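Long-range contacts in putative HAD-hydrolase YfnB (Bacillus subtilis, PDB 3ED5), which is a putative hydrolase of the haloacid dehalogenase superfamily that may act as a 5'-nucleotidase, its function not being established: residues M4-L10 with I229-E233; A28-L32 with K93-L98. All coordinates share one frame. Where two conformers were deposited one is given. Numbering follows the deposited sequence.

Contact 1: residues M4-L10 with I229-E233; sequences MKRYRTL and ILNIE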
loop_
_atom_site.group_PDB
_atom_site.type_symbol
_atom_site.label_atom_id
_atom_site.label_comp_id
_atom_site.label_asym_id
_atom_site.label_seq_id
_atom_site.Cartn_x
_atom_site.Cartn_y
_atom_site.Cartn_z
HETATM N N MSE A 4 -26.838 10.418 -12.579
HETATM C CA MSE A 4 -25.977 9.847 -11.489
HETATM C C MSE A 4 -24.470 9.977 -11.770
HETATM O O MSE A 4 -24.023 9.874 -12.918
HETATM C CB MSE A 4 -26.328 8.368 -11.228
HETATM C CG MSE A 4 -27.737 8.136 -10.684
HETATM SE SE MSE A 4 -28.127 6.246 -10.420
HETATM C CE MSE A 4 -28.026 5.666 -12.305
ATOM N N LYS A 5 -23.711 10.192 -10.698
ATOM C CA LYS A 5 -22.236 10.201 -10.710
ATOM C C LYS A 5 -21.610 8.940 -11.364
ATOM O O LYS A 5 -21.941 7.803 -10.996
ATOM C CB LYS A 5 -21.747 10.382 -9.251
ATOM C CG LYS A 5 -20.354 9.853 -8.890
ATOM C CD LYS A 5 -19.309 10.966 -8.690
ATOM C CE LYS A 5 -19.282 11.524 -7.251
ATOM N NZ LYS A 5 -17.932 12.101 -6.783
ATOM N N ARG A 6 -20.754 9.142 -12.367
ATOM C CA ARG A 6 -19.944 8.080 -12.966
ATOM C C ARG A 6 -18.460 8.417 -12.769
ATOM O O ARG A 6 -17.975 9.422 -13.366
ATOM C CB ARG A 6 -20.258 7.980 -14.464
ATOM C CG ARG A 6 -21.322 6.947 -14.845
ATOM C CD ARG A 6 -20.642 5.598 -15.035
ATOM N NE ARG A 6 -21.514 4.540 -15.542
ATOM C CZ ARG A 6 -22.541 4.031 -14.873
ATOM N NH1 ARG A 6 -22.873 4.520 -13.685
ATOM N NH2 ARG A 6 -23.267 3.064 -15.417
ATOM N N TYR A 7 -17.730 7.612 -11.993
ATOM C CA TYR A 7 -16.300 7.856 -11.869
ATOM C C TYR A 7 -15.636 7.544 -13.180
ATOM O O TYR A 7 -16.095 6.669 -13.924
ATOM C CB TYR A 7 -15.651 6.974 -10.784
ATOM C CG TYR A 7 -16.181 7.270 -9.419
ATOM C CD1 TYR A 7 -15.723 8.379 -8.697
ATOM C CD2 TYR A 7 -17.180 6.450 -8.856
ATOM C CE1 TYR A 7 -16.256 8.678 -7.431
ATOM C CE2 TYR A 7 -17.712 6.722 -7.583
ATOM C CZ TYR A 7 -17.237 7.818 -6.881
ATOM O OH TYR A 7 -17.733 8.066 -5.624
ATOM N N ARG A 8 -14.540 8.239 -13.452
ATOM C CA ARG A 8 -13.758 7.965 -14.655
ATOM C C ARG A 8 -12.361 7.453 -14.337
ATOM O O ARG A 8 -11.780 6.723 -15.141
ATOM C CB ARG A 8 -13.648 9.227 -15.499
ATOM C CG ARG A 8 -14.988 9.600 -16.129
ATOM C CD ARG A 8 -14.813 10.575 -17.280
ATOM N NE ARG A 8 -14.388 11.899 -16.819
ATOM C CZ ARG A 8 -15.227 12.872 -16.474
ATOM N NH1 ARG A 8 -16.543 12.666 -16.514
ATOM N NH2 ARG A 8 -14.748 14.050 -16.094
ATOM N N THR A 9 -11.850 7.836 -13.166
ATOM C CA THR A 9 -10.451 7.660 -12.821
ATOM C C THR A 9 -10.407 6.955 -11.475
ATOM O O THR A 9 -10.977 7.474 -10.505
ATOM C CB THR A 9 -9.792 9.033 -12.684
ATOM O OG1 THR A 9 -10.008 9.777 -13.897
ATOM C CG2 THR A 9 -8.271 8.903 -12.415
ATOM N N LEU A 10 -9.715 5.809 -11.412
ATOM C CA LEU A 10 -9.581 5.052 -10.146
ATOM C C LEU A 10 -8.114 5.037 -9.733
ATOM O O LEU A 10 -7.246 4.678 -10.548
ATOM C CB LEU A 10 -10.109 3.600 -10.274
ATOM C CG LEU A 10 -11.515 3.535 -10.911
ATOM C CD1 LEU A 10 -11.940 2.075 -11.111
ATOM C CD2 LEU A 10 -12.554 4.303 -10.074
ATOM N N ILE A 229 -20.567 -0.457 -6.462
ATOM C CA ILE A 229 -20.237 0.943 -6.125
ATOM C C ILE A 229 -19.972 1.747 -7.396
ATOM O O ILE A 229 -20.369 2.934 -7.500
ATOM C CB ILE A 229 -19.037 0.977 -5.145
ATOM C CG1 ILE A 229 -19.555 0.574 -3.739
ATOM C CG2 ILE A 229 -18.338 2.339 -5.083
ATOM C CD1 ILE A 229 -18.419 0.163 -2.808
ATOM N N LEU A 230 -19.347 1.090 -8.367
ATOM C CA LEU A 230 -18.981 1.752 -9.634
ATOM C C LEU A 230 -20.123 1.678 -10.647
ATOM O O LEU A 230 -20.033 2.288 -11.738
ATOM C CB LEU A 230 -17.716 1.105 -10.203
ATOM C CG LEU A 230 -16.475 1.278 -9.318
ATOM C CD1 LEU A 230 -15.306 0.519 -9.954
ATOM C CD2 LEU A 230 -16.110 2.757 -9.114
ATOM N N ASN A 231 -21.178 0.926 -10.292
ATOM C CA ASN A 231 -22.338 0.689 -11.149
ATOM C C ASN A 231 -21.943 0.167 -12.529
ATOM O O ASN A 231 -22.322 0.733 -13.557
ATOM C CB ASN A 231 -23.221 1.944 -11.277
ATOM C CG ASN A 231 -24.548 1.650 -11.961
ATOM O OD1 ASN A 231 -25.044 0.517 -11.914
ATOM N ND2 ASN A 231 -25.116 2.661 -12.613
ATOM N N ILE A 232 -21.154 -0.895 -12.533
ATOM C CA ILE A 232 -20.845 -1.617 -13.768
ATOM C C ILE A 232 -21.097 -3.104 -13.541
ATOM O O ILE A 232 -20.914 -3.605 -12.427
ATOM C CB ILE A 232 -19.380 -1.392 -14.264
ATOM C CG1 ILE A 232 -18.349 -1.858 -13.239
ATOM C CG2 ILE A 232 -19.122 0.068 -14.661
ATOM C CD1 ILE A 232 -17.163 -2.494 -13.902
ATOM N N GLU A 233 -21.518 -3.810 -14.591
ATOM C CA GLU A 233 -21.761 -5.257 -14.500
ATOM C C GLU A 233 -20.469 -6.072 -14.474
ATOM O O GLU A 233 -19.556 -5.835 -15.272
ATOM C CB GLU A 233 -22.633 -5.724 -15.657
ATOM C CG GLU A 233 -23.756 -4.763 -15.958
ATOM C CD GLU A 233 -24.925 -5.433 -16.624
ATOM O OE1 GLU A 233 -24.771 -5.918 -17.773
ATOM O OE2 GLU A 233 -26.004 -5.467 -15.991
HETATM O O HOH W 1 -18.937 4.961 -11.441
#
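Leu230 is the hub of this contact between the start of the chain and the end of its last helix. Its side chain, in the mt rotamer, uses both methyls. CD2 lies 3.9 Å from CD2 of Tyr7, and CD1 lies 3.9 Å from CD1 of Leu10. Tyr7 has chi1 near -64°, which directs the ring inward, so that its OH reaches Asp199 and Tyr218 by hydrogen bonds while Leu230 CD2 meets the ring obliquely. Leu10 is also mt and points its CA-to-CB bond toward the helix end. Leu115 of helix 108-116 touches both Leu10 and Leu230 and extends this apolar patch. Leu10 belongs to strand 9-12, a central strand of the parallel sheet of the Rossmann-like HAD core. The same strand leads to Asp13, the nucleophile by similarity. Helix 226-230 ends in a Schellman motif: Asn231 takes positive phi (53°) and turns the chain out of the helix. No clear direct hydrogen bond joins the two segments. One water bridges them instead, accepting from Tyr7 N at 3.0 Å and donating to Leu230 O at 2.9 Å. Outside the apolar patch, Arg6 has an off-rotamer chi1 of -94° and chi2 near -87°. This bend brings its guanidinium back over the helix end, with the backbone O atoms of Leu230 and Asn231 over one face. Arg6 NH2 comes within 3.1 Å of Asn231 O. At the exposed margin the selenomethionine Met4, in the mtm rotamer, brings its CE methyl up against the side-chain amide of Asn231.

Contact 2: residues A28-L32 with K93-L98; sequences ALRLL and KYRRFL. With FMT (formic acid), chain B; FMT (formic acid), chain H.
The backbones nearly touch where Ala28 CA is 4.8 Å from Phe97 CA, possible because Ala28 carries just a methyl. Both segments are helical; their axes approach to 8.6 Å at 136°, roughly antiparallel but strongly inclined. The Leu32 and Tyr94 CA atoms are 5.6 Å apart. Ala28 CB meets Tyr94 CE1 at 3.4 Å, Phe97 CB at 3.7 Å and Leu98 N at 3.5 Å. Phe97 (chi1 m) lays one ring face on Leu31 CB (CH-pi, 3.6 Å to the centroid). Tyr94 (chi1 t) sets CE1 3.6 Å from Leu29 CD2, and Leu32 (tp) sets CD1 3.8 Å from Lys93 CB. Helices 21-35 and 87-98 pack here within the helical cap, as in HAD hydrolases with a C1 cap. The CA-to-CB bonds of Arg30 and Arg95 point away; Arg30 NE and Arg95 NH2 hydrogen-bond O2 of separate formates (chains H and B), probably crystallisation-derived, at 2.8 Å. Without hydrogen bonds between them, the segments are held by fit and buried apolar surface, the arginine charges turned to other partners.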
loop_
_atom_site.group_PDB
_atom_site.type_symbol
_atom_site.label_atom_id
_atom_site.label_comp_id
_atom_site.label_asym_id
_atom_site.label_seq_id
_atom_site.Cartn_x
_atom_site.Cartn_y
_atom_site.Cartn_z
ATOM N N ALA A 28 8.810 -13.096 3.766
ATOM C CA ALA A 28 10.092 -12.389 3.822
ATOM C C ALA A 28 10.674 -12.346 5.229
ATOM O O ALA A 28 11.898 -12.500 5.405
ATOM C CB ALA A 28 9.956 -10.956 3.272
ATOM N N LEU A 29 9.821 -12.147 6.228
ATOM C CA LEU A 29 10.286 -12.202 7.629
ATOM C C LEU A 29 10.791 -13.609 7.990
ATOM O O LEU A 29 11.878 -13.767 8.582
ATOM C CB LEU A 29 9.154 -11.818 8.588
ATOM C CG LEU A 29 8.710 -10.358 8.649
ATOM C CD1 LEU A 29 7.521 -10.273 9.569
ATOM C CD2 LEU A 29 9.872 -9.441 9.183
ATOM N N ARG A 30 10.026 -14.628 7.609
ATOM C CA ARG A 30 10.458 -16.016 7.883
ATOM C C ARG A 30 11.830 -16.255 7.273
ATOM O O ARG A 30 12.720 -16.783 7.935
ATOM C CB ARG A 30 9.467 -17.058 7.376
ATOM C CG ARG A 30 9.874 -18.494 7.841
ATOM C CD ARG A 30 8.919 -19.581 7.353
ATOM N NE ARG A 30 8.596 -19.535 5.916
ATOM C CZ ARG A 30 9.276 -20.210 4.982
ATOM N NH1 ARG A 30 8.912 -20.159 3.709
ATOM N NH2 ARG A 30 10.328 -20.957 5.320
ATOM N N LEU A 31 11.997 -15.865 6.005
ATOM C CA LEU A 31 13.258 -16.117 5.290
ATOM C C LEU A 31 14.417 -15.282 5.833
ATOM O O LEU A 31 15.560 -15.767 5.901
ATOM C CB LEU A 31 13.084 -15.909 3.781
ATOM C CG LEU A 31 12.116 -16.896 3.132
ATOM C CD1 LEU A 31 11.987 -16.592 1.663
ATOM C CD2 LEU A 31 12.568 -18.341 3.327
ATOM N N LEU A 32 14.123 -14.047 6.246
ATOM C CA LEU A 32 15.137 -13.191 6.864
ATOM C C LEU A 32 15.665 -13.832 8.167
ATOM O O LEU A 32 16.879 -13.897 8.396
ATOM C CB LEU A 32 14.590 -11.761 7.118
ATOM C CG LEU A 32 15.562 -10.860 7.905
ATOM C CD1 LEU A 32 16.769 -10.450 7.048
ATOM C CD2 LEU A 32 14.851 -9.620 8.478
ATOM N N LYS A 93 18.544 -7.615 2.897
ATOM C CA LYS A 93 18.186 -9.046 2.777
ATOM C C LYS A 93 16.668 -9.258 2.757
ATOM O O LYS A 93 16.128 -10.005 1.935
ATOM C CB LYS A 93 18.825 -9.872 3.921
ATOM C CG LYS A 93 20.329 -9.973 3.812
ATOM C CD LYS A 93 20.914 -10.550 5.105
ATOM C CE LYS A 93 22.408 -10.766 5.002
ATOM N NZ LYS A 93 22.760 -12.213 4.973
ATOM N N TYR A 94 15.981 -8.587 3.671
ATOM C CA TYR A 94 14.545 -8.625 3.756
ATOM C C TYR A 94 13.921 -8.170 2.436
ATOM O O TYR A 94 12.960 -8.797 1.915
ATOM C CB TYR A 94 14.108 -7.632 4.826
ATOM C CG TYR A 94 12.620 -7.558 4.987
ATOM C CD1 TYR A 94 11.934 -8.636 5.504
ATOM C CD2 TYR A 94 11.898 -6.408 4.628
ATOM C CE1 TYR A 94 10.577 -8.602 5.710
ATOM C CE2 TYR A 94 10.486 -6.356 4.849
ATOM C CZ TYR A 94 9.856 -7.490 5.382
ATOM O OH TYR A 94 8.511 -7.585 5.643
ATOM N N ARG A 95 14.480 -7.093 1.914
ATOM C CA ARG A 95 13.943 -6.443 0.693
ATOM C C ARG A 95 13.920 -7.425 -0.497
ATOM O O ARG A 95 12.956 -7.463 -1.294
ATOM C CB ARG A 95 14.825 -5.209 0.355
ATOM C CG ARG A 95 14.475 -4.474 -0.956
ATOM C CD ARG A 95 13.105 -3.843 -0.900
ATOM N NE ARG A 95 12.810 -3.082 0.346
ATOM C CZ ARG A 95 11.616 -2.586 0.647
ATOM N NH1 ARG A 95 10.606 -2.699 -0.223
ATOM N NH2 ARG A 95 11.413 -1.936 1.796
ATOM N N ARG A 96 15.005 -8.175 -0.653
ATOM C CA ARG A 96 15.097 -9.154 -1.724
ATOM C C ARG A 96 13.981 -10.202 -1.613
ATOM O O ARG A 96 13.318 -10.519 -2.618
ATOM C CB ARG A 96 16.479 -9.790 -1.784
ATOM C CG ARG A 96 16.693 -10.572 -3.057
ATOM C CD ARG A 96 16.211 -12.000 -2.922
ATOM N NE ARG A 96 17.169 -12.790 -2.155
ATOM C CZ ARG A 96 17.175 -14.117 -2.099
ATOM N NH1 ARG A 96 16.250 -14.824 -2.758
ATOM N NH2 ARG A 96 18.107 -14.732 -1.379
ATOM N N PHE A 97 13.759 -10.715 -0.400
ATOM C CA PHE A 97 12.684 -11.693 -0.179
ATOM C C PHE A 97 11.295 -11.093 -0.351
ATOM O O PHE A 97 10.414 -11.734 -0.920
ATOM C CB PHE A 97 12.756 -12.295 1.215
ATOM C CG PHE A 97 14.018 -13.079 1.481
ATOM C CD1 PHE A 97 14.468 -14.043 0.573
ATOM C CD2 PHE A 97 14.732 -12.860 2.659
ATOM C CE1 PHE A 97 15.639 -14.803 0.833
ATOM C CE2 PHE A 97 15.905 -13.615 2.933
ATOM C CZ PHE A 97 16.357 -14.578 2.016
ATOM N N LEU A 98 11.099 -9.868 0.127
ATOM C CA LEU A 98 9.825 -9.193 -0.045
ATOM C C LEU A 98 9.535 -9.030 -1.533
ATOM O O LEU A 98 8.374 -9.162 -1.959
ATOM C CB LEU A 98 9.874 -7.801 0.606
ATOM C CG LEU A 98 8.544 -7.069 0.775
ATOM C CD1 LEU A 98 7.671 -7.816 1.843
ATOM C CD2 LEU A 98 8.797 -5.635 1.214
HETATM C C FMT B . 7.885 -2.270 2.943
HETATM O O1 FMT B . 8.156 -2.963 3.908
HETATM O O2 FMT B . 8.694 -1.548 2.388
HETATM C C FMT H . 5.259 -17.481 5.492
HETATM O O1 FMT H . 4.729 -17.638 4.389
HETATM O O2 FMT H . 6.148 -18.207 5.943
#

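Contacts 1 and 2 lie on opposite sides of the chain's centre. Their own centres are 38 Å apart, and their nearest atoms are about 22 Å apart. They share no helix or strand. Strand 9-12 of contact 1 is followed directly in the chain by helix 21-35 of contact 2. The order is therefore 4-10, 28-32, 93-98 and 229-233, with both halves of contact 2 falling between those of contact 1. Contact 1 brings the two chain ends together at one end of the parallel sheet, with Leu10 on its strand 9-12. Contact 2 joins two helices of the all-helical insertion after the first strand. This is consistent with a HAD core carrying a separate cap.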